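PDB 6Y5Z: capsid protein VP1 from Human polyomavirus 12, which probably forms the T=7 icosahedral capsid of the virus as its major coat protein, assembling into pentamers that serve in attachment to host cells. Local coordinates for the interface of chains A and B. Coordinates in Å, arbitrary orientation; residue numbers count along the deposited sequence, not the author numbering. Chains: chain A/B, Capsid protein VP1.

The interface of chains A and B. Residues chain A 97-98, 100; chain B 140, 168, 188-189.
B:Ser188 meets A:Ile97 and A:Asn100 at once, using its methylene against the first and its hydroxyl with the second. The polar half is a hydrogen bond from the serine hydroxyl OG to the side-chain amide oxygen OD1 of A:Asn100, short at 2.5 Å. The C=O...donor angle at OD1 is 123°, so the approach is bent at the oxygen. The hydroxyl also lies 19° off the carbonyl plane, a moderate tilt from the amide. On the donor side, OG points away from the serine's own carbonyl carbon and lies next to its backbone N, which turns the hydroxyl toward chain A. On the acceptor side, CG of A:Asn100 is folded over its own backbone, close to both N and C (chi1 49°), and this torsion brings the amide up to the serine. The further turn about CB-CG then presents OD1 to OG and leaves ND2 farther off, at 3.6 Å from the same OG.

The apolar half comes from the CG2 methyl branch of A:Ile97, which lies 3.7 Å from CB of B:Ser188, an ordinary van der Waals separation. The same methyl is 3.6 Å from OG of B:Ser188, so it flanks the hydroxyl as well as the methylene. A:Ile97 and B:Ser188 bury 29 and 27 Å² respectively, against 12 Å² for A:Asn100, which places the weight of this small patch on the isoleucine-serine pair. Beside it, CG2 of B:Ile140 faces the backbone at CA of A:Gly98, 4.0 Å away.

This is one patch of a subunit interface within the VP1 pentamer. Chain A supplies the loop following strand 84-96 and the start of 3-10 helix 99-103; chain B supplies the short strand 187-189, flanked by the loop residue B:Ile140, just past strand 136-139. Polyomavirus VP1 is built on a jelly-roll beta-sandwich, and here a segment leaving one of its long strands in chain A reaches over to the neighbouring subunit.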
ATOM      1  N   ILE A  97     -21.802  -3.001  -3.851  1.00 13.31           N
ATOM      2  CA  ILE A  97     -22.746  -1.958  -3.343  0.50 13.74           C
ATOM      3  C   ILE A  97     -22.859  -2.099  -1.831  1.00 13.51           C
ATOM      4  O   ILE A  97     -23.029  -3.230  -1.402  1.00 13.62           O
ATOM      5  CB  ILE A  97     -24.154  -2.098  -3.968  0.50 15.12           C
ATOM      6  CG1 ILE A  97     -24.119  -1.977  -5.484  0.50 17.39           C
ATOM      7  CG2 ILE A  97     -25.092  -1.050  -3.395  0.50 14.20           C
ATOM      8  CD1 ILE A  97     -23.428  -0.716  -5.898  0.50 18.85           C
ATOM      9  N   GLY A  98     -22.831  -0.994  -1.091  1.00 13.01           N
ATOM     10  CA  GLY A  98     -23.261  -0.982   0.311  1.00 12.66           C
ATOM     11  C   GLY A  98     -22.144  -0.889   1.320  1.00 12.45           C
ATOM     12  O   GLY A  98     -22.431  -1.081   2.508  1.00 12.61           O
ATOM     13  N   ASN A 100     -21.260   1.778   2.526  1.00 13.13           N
ATOM     14  CA  ASN A 100     -21.833   2.850   3.386  1.00 13.39           C
ATOM     15  C   ASN A 100     -22.620   2.217   4.544  1.00 12.82           C
ATOM     16  O   ASN A 100     -22.740   2.866   5.583  1.00 11.90           O
ATOM     17  CB  ASN A 100     -22.746   3.766   2.588  1.00 15.88           C
ATOM     18  CG  ASN A 100     -23.725   2.969   1.769  1.00 17.97           C
ATOM     19  OD1 ASN A 100     -23.307   2.423   0.737  1.00 21.73           O
ATOM     20  ND2 ASN A 100     -24.962   2.842   2.250  1.00 18.28           N
TER
ATOM     21  N   ILE B 140     -29.999   0.488   0.837  1.00 10.10           N
ATOM     22  CA  ILE B 140     -29.428  -0.761   1.403  1.00 11.17           C
ATOM     23  C   ILE B 140     -29.075  -0.449   2.854  1.00 10.82           C
ATOM     24  O   ILE B 140     -28.653   0.678   3.122  1.00 11.90           O
ATOM     25  CB  ILE B 140     -28.248  -1.259   0.548  1.00 11.90           C
ATOM     26  CG1 ILE B 140     -27.678  -2.559   1.119  1.00 12.63           C
ATOM     27  CG2 ILE B 140     -27.172  -0.186   0.369  1.00 11.84           C
ATOM     28  CD1 ILE B 140     -26.829  -3.333   0.138  1.00 13.58           C
ATOM     29  N   LEU B 168     -29.862  -6.338  -2.042  1.00 12.05           N
ATOM     30  CA  LEU B 168     -30.266  -5.391  -3.095  1.00 12.18           C
ATOM     31  C   LEU B 168     -31.761  -5.554  -3.359  1.00 11.53           C
ATOM     32  O   LEU B 168     -32.193  -6.550  -3.964  1.00 12.39           O
ATOM     33  CB  LEU B 168     -29.437  -5.645  -4.351  1.00 13.12           C
ATOM     34  CG  LEU B 168     -29.318  -4.474  -5.323  1.00 13.94           C
ATOM     35  CD1 LEU B 168     -30.655  -4.091  -5.931  1.00 15.28           C
ATOM     36  CD2 LEU B 168     -28.645  -3.296  -4.676  1.00 15.39           C
ATOM     37  N   SER B 188     -26.555   4.097  -1.117  1.00 11.97           N
ATOM     38  CA  SER B 188     -25.355   3.943  -1.979  1.00 12.45           C
ATOM     39  C   SER B 188     -25.572   4.696  -3.277  1.00 12.17           C
ATOM     40  O   SER B 188     -26.659   4.684  -3.826  1.00 12.50           O
ATOM     41  CB  SER B 188     -25.142   2.492  -2.308  1.00 12.91           C
ATOM     42  OG  SER B 188     -24.823   1.768  -1.156  1.00 17.08           O
ATOM     43  N   PRO B 189     -24.522   5.224  -3.929  1.00 12.37           N
ATOM     44  CA  PRO B 189     -24.679   5.649  -5.316  1.00 12.67           C
ATOM     45  C   PRO B 189     -25.112   4.438  -6.142  1.00 13.20           C
ATOM     46  O   PRO B 189     -24.588   3.334  -5.941  1.00 14.27           O
ATOM     47  CB  PRO B 189     -23.300   6.172  -5.747  1.00 13.53           C
ATOM     48  CG  PRO B 189     -22.478   6.199  -4.490  1.00 15.43           C
ATOM     49  CD  PRO B 189     -23.158   5.375  -3.414  1.00 13.61           C
TER